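Local coordinates for protein Sfrice_029225 (Spodoptera frugiperda, PDB 6I50) that probably acts as a trimeric cytokine of the tumour necrosis factor family, binding cell-surface receptors of the TNF-receptor type, at residues R91-I96 / A131-A136; Y78-D83 / G142-L147. One frame throughout, in Å; residues are numbered along the deposited sequence.

Interaction 1: R91-I96 / A131-A136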
# COMPACT_ATOMS: atom_id res chain seq x y z
N ARG A 91 -2.51 7.30 17.55
CA ARG A 91 -1.57 8.38 17.79
C ARG A 91 -1.83 8.98 19.17
O ARG A 91 -2.97 9.32 19.51
CB ARG A 91 -1.69 9.47 16.72
CG ARG A 91 -0.54 10.48 16.76
CD ARG A 91 -1.02 11.85 17.21
NE ARG A 91 -2.09 12.35 16.36
CZ ARG A 91 -1.91 12.94 15.18
NH1 ARG A 91 -2.95 13.37 14.49
NH2 ARG A 91 -0.68 13.10 14.69
N THR A 92 -0.77 9.08 19.97
CA THR A 92 -0.83 9.72 21.28
C THR A 92 0.24 10.79 21.35
O THR A 92 1.21 10.78 20.58
CB THR A 92 -0.65 8.71 22.42
OG1 THR A 92 0.55 7.95 22.21
CG2 THR A 92 -1.84 7.75 22.50
N ASN A 93 0.06 11.72 22.28
CA ASN A 93 0.99 12.83 22.44
C ASN A 93 0.66 13.48 23.77
O ASN A 93 -0.48 13.42 24.23
CB ASN A 93 0.86 13.84 21.28
CG ASN A 93 1.92 14.93 21.33
OD1 ASN A 93 1.93 15.75 22.23
ND2 ASN A 93 2.80 14.95 20.33
N ALA A 94 1.67 14.08 24.40
CA ALA A 94 1.44 14.73 25.68
C ALA A 94 0.38 15.82 25.59
O ALA A 94 -0.26 16.14 26.60
CB ALA A 94 2.75 15.33 26.22
N ASP A 95 0.16 16.37 24.40
CA ASP A 95 -0.73 17.51 24.22
C ASP A 95 -2.15 17.12 23.85
O ASP A 95 -2.98 18.01 23.64
CB ASP A 95 -0.16 18.46 23.14
CG ASP A 95 1.25 18.93 23.47
OD1 ASP A 95 1.56 19.14 24.66
OD2 ASP A 95 2.05 19.10 22.53
N ILE A 96 -2.46 15.82 23.77
CA ILE A 96 -3.83 15.38 23.54
C ILE A 96 -4.23 14.35 24.59
O ILE A 96 -3.40 13.60 25.10
CB ILE A 96 -4.04 14.82 22.12
CG1 ILE A 96 -3.25 13.53 21.92
CG2 ILE A 96 -3.65 15.85 21.07
CD1 ILE A 96 -3.24 13.08 20.47
N ALA A 131 6.36 16.16 16.25
CA ALA A 131 7.40 15.78 17.19
C ALA A 131 6.76 15.46 18.54
O ALA A 131 5.90 16.20 19.02
CB ALA A 131 8.44 16.90 17.33
N GLY A 132 7.16 14.33 19.13
CA GLY A 132 6.58 13.87 20.37
C GLY A 132 5.42 12.91 20.23
O GLY A 132 4.99 12.33 21.23
N ASP A 133 4.89 12.73 19.02
CA ASP A 133 3.84 11.74 18.81
C ASP A 133 4.38 10.34 19.06
O ASP A 133 5.54 10.04 18.76
CB ASP A 133 3.30 11.80 17.39
CG ASP A 133 2.33 12.95 17.16
OD1 ASP A 133 2.03 13.70 18.11
OD2 ASP A 133 1.87 13.09 16.01
N ARG A 134 3.53 9.48 19.60
CA ARG A 134 3.76 8.04 19.63
C ARG A 134 2.71 7.37 18.75
O ARG A 134 1.54 7.77 18.75
CB ARG A 134 3.70 7.48 21.05
CG ARG A 134 5.04 7.48 21.78
CD ARG A 134 5.56 8.88 22.03
NE ARG A 134 6.61 8.88 23.04
CZ ARG A 134 7.15 9.97 23.57
NH1 ARG A 134 6.75 11.17 23.17
NH2 ARG A 134 8.10 9.87 24.49
N LEU A 135 3.14 6.35 18.00
CA LEU A 135 2.25 5.57 17.15
C LEU A 135 2.28 4.13 17.61
O LEU A 135 3.36 3.56 17.79
CB LEU A 135 2.66 5.65 15.68
CG LEU A 135 2.70 7.05 15.07
CD1 LEU A 135 3.23 6.97 13.64
CD2 LEU A 135 1.33 7.70 15.10
N ALA A 136 1.11 3.53 17.78
CA ALA A 136 0.98 2.12 18.10
C ALA A 136 -0.07 1.49 17.19
O ALA A 136 -1.02 2.16 16.78
CB ALA A 136 0.59 1.89 19.56
O HOH W 1 0.16 5.75 20.45
O HOH W 2 4.34 13.75 23.60

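Interaction 2: Y78-D83 / G142-L147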
# COMPACT_ATOMS: atom_id res chain seq x y z
N TYR A 78 -2.06 -11.72 9.76
CA TYR A 78 -2.82 -12.55 10.69
C TYR A 78 -2.78 -14.01 10.27
O TYR A 78 -2.80 -14.34 9.08
CB TYR A 78 -4.27 -12.08 10.76
CG TYR A 78 -4.43 -10.68 11.33
CD1 TYR A 78 -4.54 -10.48 12.70
CD2 TYR A 78 -4.47 -9.58 10.50
CE1 TYR A 78 -4.69 -9.20 13.22
CE2 TYR A 78 -4.62 -8.30 11.00
CZ TYR A 78 -4.72 -8.12 12.36
OH TYR A 78 -4.87 -6.83 12.84
N LEU A 79 -2.73 -14.89 11.27
CA LEU A 79 -2.91 -16.32 11.08
C LEU A 79 -3.91 -16.67 12.18
O LEU A 79 -3.52 -16.98 13.32
CB LEU A 79 -1.60 -17.10 11.19
CG LEU A 79 -1.71 -18.60 10.88
CD1 LEU A 79 -2.45 -18.81 9.58
CD2 LEU A 79 -0.34 -19.24 10.82
N ASP A 80 -5.19 -16.59 11.86
CA ASP A 80 -6.22 -16.50 12.88
C ASP A 80 -7.48 -17.15 12.36
O ASP A 80 -7.70 -17.25 11.14
CB ASP A 80 -6.47 -15.04 13.28
CG ASP A 80 -7.21 -14.91 14.59
OD1 ASP A 80 -6.56 -14.84 15.65
OD2 ASP A 80 -8.46 -14.86 14.55
N SER A 81 -8.33 -17.59 13.28
CA SER A 81 -9.56 -18.28 12.91
C SER A 81 -10.80 -17.39 12.98
O SER A 81 -11.88 -17.85 12.62
CB SER A 81 -9.76 -19.52 13.80
OG SER A 81 -9.78 -19.17 15.16
N HIS A 82 -10.67 -16.15 13.43
CA HIS A 82 -11.83 -15.26 13.49
C HIS A 82 -12.27 -14.84 12.09
O HIS A 82 -11.46 -14.76 11.16
CB HIS A 82 -11.53 -14.03 14.34
CG HIS A 82 -11.49 -14.32 15.81
ND1 HIS A 82 -10.33 -14.66 16.46
CD2 HIS A 82 -12.47 -14.34 16.74
CE1 HIS A 82 -10.59 -14.87 17.74
NE2 HIS A 82 -11.89 -14.69 17.93
N ASP A 83 -13.57 -14.55 11.95
CA ASP A 83 -14.09 -14.14 10.65
C ASP A 83 -13.57 -12.77 10.25
O ASP A 83 -13.35 -12.52 9.06
CB ASP A 83 -15.62 -14.12 10.68
CG ASP A 83 -16.23 -15.51 10.57
OD1 ASP A 83 -15.50 -16.46 10.22
OD2 ASP A 83 -17.44 -15.64 10.83
N GLY A 142 -10.52 -8.23 20.59
CA GLY A 142 -9.61 -8.92 21.47
C GLY A 142 -9.07 -10.21 20.88
O GLY A 142 -9.75 -10.92 20.14
N ASP A 143 -7.81 -10.49 21.20
CA ASP A 143 -7.20 -11.79 21.00
C ASP A 143 -7.24 -12.24 19.54
O ASP A 143 -8.06 -13.07 19.15
CB ASP A 143 -7.86 -12.81 21.90
CG ASP A 143 -7.49 -12.61 23.36
OD1 ASP A 143 -7.43 -11.44 23.79
OD2 ASP A 143 -7.25 -13.61 24.06
N ARG A 144 -6.34 -11.68 18.75
CA ARG A 144 -6.06 -12.16 17.41
C ARG A 144 -4.60 -12.60 17.37
O ARG A 144 -3.76 -12.07 18.11
CB ARG A 144 -6.32 -11.08 16.35
CG ARG A 144 -7.75 -10.56 16.33
CD ARG A 144 -8.71 -11.63 15.86
NE ARG A 144 -10.00 -11.07 15.45
CZ ARG A 144 -11.06 -10.95 16.24
NH1 ARG A 144 -12.19 -10.44 15.77
NH2 ARG A 144 -11.00 -11.35 17.51
N HIS A 145 -4.32 -13.59 16.54
CA HIS A 145 -2.96 -14.08 16.35
C HIS A 145 -2.39 -13.56 15.05
O HIS A 145 -3.06 -13.58 14.01
CB HIS A 145 -2.93 -15.61 16.35
CG HIS A 145 -3.42 -16.22 17.63
ND1 HIS A 145 -4.75 -16.27 17.97
CD2 HIS A 145 -2.75 -16.81 18.65
CE1 HIS A 145 -4.88 -16.87 19.14
NE2 HIS A 145 -3.68 -17.20 19.57
N SER A 146 -1.14 -13.11 15.10
CA SER A 146 -0.44 -12.61 13.93
C SER A 146 0.95 -13.21 13.87
O SER A 146 1.51 -13.63 14.88
CB SER A 146 -0.36 -11.07 13.93
OG SER A 146 0.08 -10.59 15.19
N LEU A 147 1.51 -13.26 12.66
CA LEU A 147 2.86 -13.77 12.44
C LEU A 147 3.83 -12.60 12.44
O LEU A 147 3.80 -11.75 11.54
CB LEU A 147 2.95 -14.55 11.13
CG LEU A 147 2.22 -15.89 11.09
CD1 LEU A 147 2.35 -16.53 9.72
CD2 LEU A 147 2.77 -16.82 12.17
O HOH W 3 -7.66 -16.12 18.02

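Interaction 1: R91-I96 / A131-A136
An antiparallel strand pair in a sheet of the TNF-family fold joins 91-96 to 131-136, Thr92 and Arg134 forming a hydrogen-bonded pair next to the type I turn that begins at Asn93. Thr92 N gives to Arg134 O at 2.9 Å, and Arg134 N returns a bond to Thr92 O at 2.8 Å. Beyond this pair the carboxylate of Asp133 takes over. Its OD2 accepts from Arg91 NH2 at 2.9 Å, a salt bridge in which OD2 is met on its syn side, 35° out of the carboxylate plane. Its OD1 accepts from Asn93 ND2 at 2.7 Å on the anti side, the amide standing nearly perpendicular to the carboxylate, 89° between planes. With CG anti to the backbone N (chi1 -168°), the Arg91 chain sets out past Leu135, whose CD2 lies 3.7 Å from Arg91 CG, before bending at chi2 and chi3. The other end of the Asn93 amide works within its own turn: OD1 accepts from Asp95 N on a lone pair, an Asx turn inside the type I turn from Asn93 to Ile96. Water 2 links Ala94 N to Gly132 O. Arg91 NH1 forms a second salt bridge, with Glu100, and Asp133 OD2 also accepts from Lys130 N. The largely buried Asp133 carboxylate is thus gripped through both oxygens, an environment likely to favour its ionised form.

Interaction 2: Y78-D83 / G142-L147
The guanidinium of Arg144 lies flat on the imidazole of His82, centres 3.7 Å apart and planes only 9° from parallel. Arg144 NH2 sits over the centre of one ring face, while His82 CG lies over the centre of the guanidinium. At the rim of the His82 ring, in plane, comes the carboxylate of Asp80, whose OD2 takes ND1 at 2.7 Å through its syn lone pair. The His145 ring meets Asp80 at its edge, His145 ND1 donating to Asp80 OD1 at 3.3 Å in the ring plane and nearly in line with the C-O bond. Water 3, in the plane of both rings, bridges Asp80 OD1 and Asp143 O and accepts a weak bond from His145 ND1. With chi1 at -164°, anti to the backbone N, Asp80 CG is set toward 142-147 between the two histidines, and each carboxylate oxygen accepts two protein N-H groups. OD1 also takes His145 N at 2.7 Å, from the opposite face to ND1; OD2 also takes His82 N at 2.8 Å, closing an Asx turn. An alanine in place of Asp80 would remove all four acceptor bonds and would probably leave His82 and His145 less fixed in rotation, and the stack on Arg144 less firmly held. Arg144 NH1 also bonds Thr84 O. Leu79 N gives to His145 O at 3.1 Å from above the carbonyl plane, and Leu79 CD2 touches Leu147 CD1 at 4.0 Å. Tyr78 and Ser146 form a single backbone bridge; the short segments 78-80 and 144-147 run at 135° between their N-to-C directions, well short of straight antiparallel. Strands 68-80 and 144-161 thus meet, in one sheet of the TNF-family jelly roll, at an Asx turn and a G1 beta bulge (Asp143 and Arg144 facing Val31).

In the fold
Interactions 1 and 2 lie on opposite sides of the chain's centre, their own centres 27 Å apart and their nearest atoms about 11 Å apart, so they do not touch. Each belongs to a different antiparallel sheet: interaction 1 joins strands 84-92 and 134-139, interaction 2 strands 68-80 and 144-161. The chain order is nested, 78-83, 91-96, 131-136 and 142-147, so that interaction 1 falls within the loop closed by interaction 2. Strand 84-92 follows strand 68-80, and strand 144-161 follows strand 134-139, so each connection carries the chain from one sheet to the other. Such nested pairing illustrates how the jelly-roll sandwich of TNF-family proteins is built from sequence-distant strands.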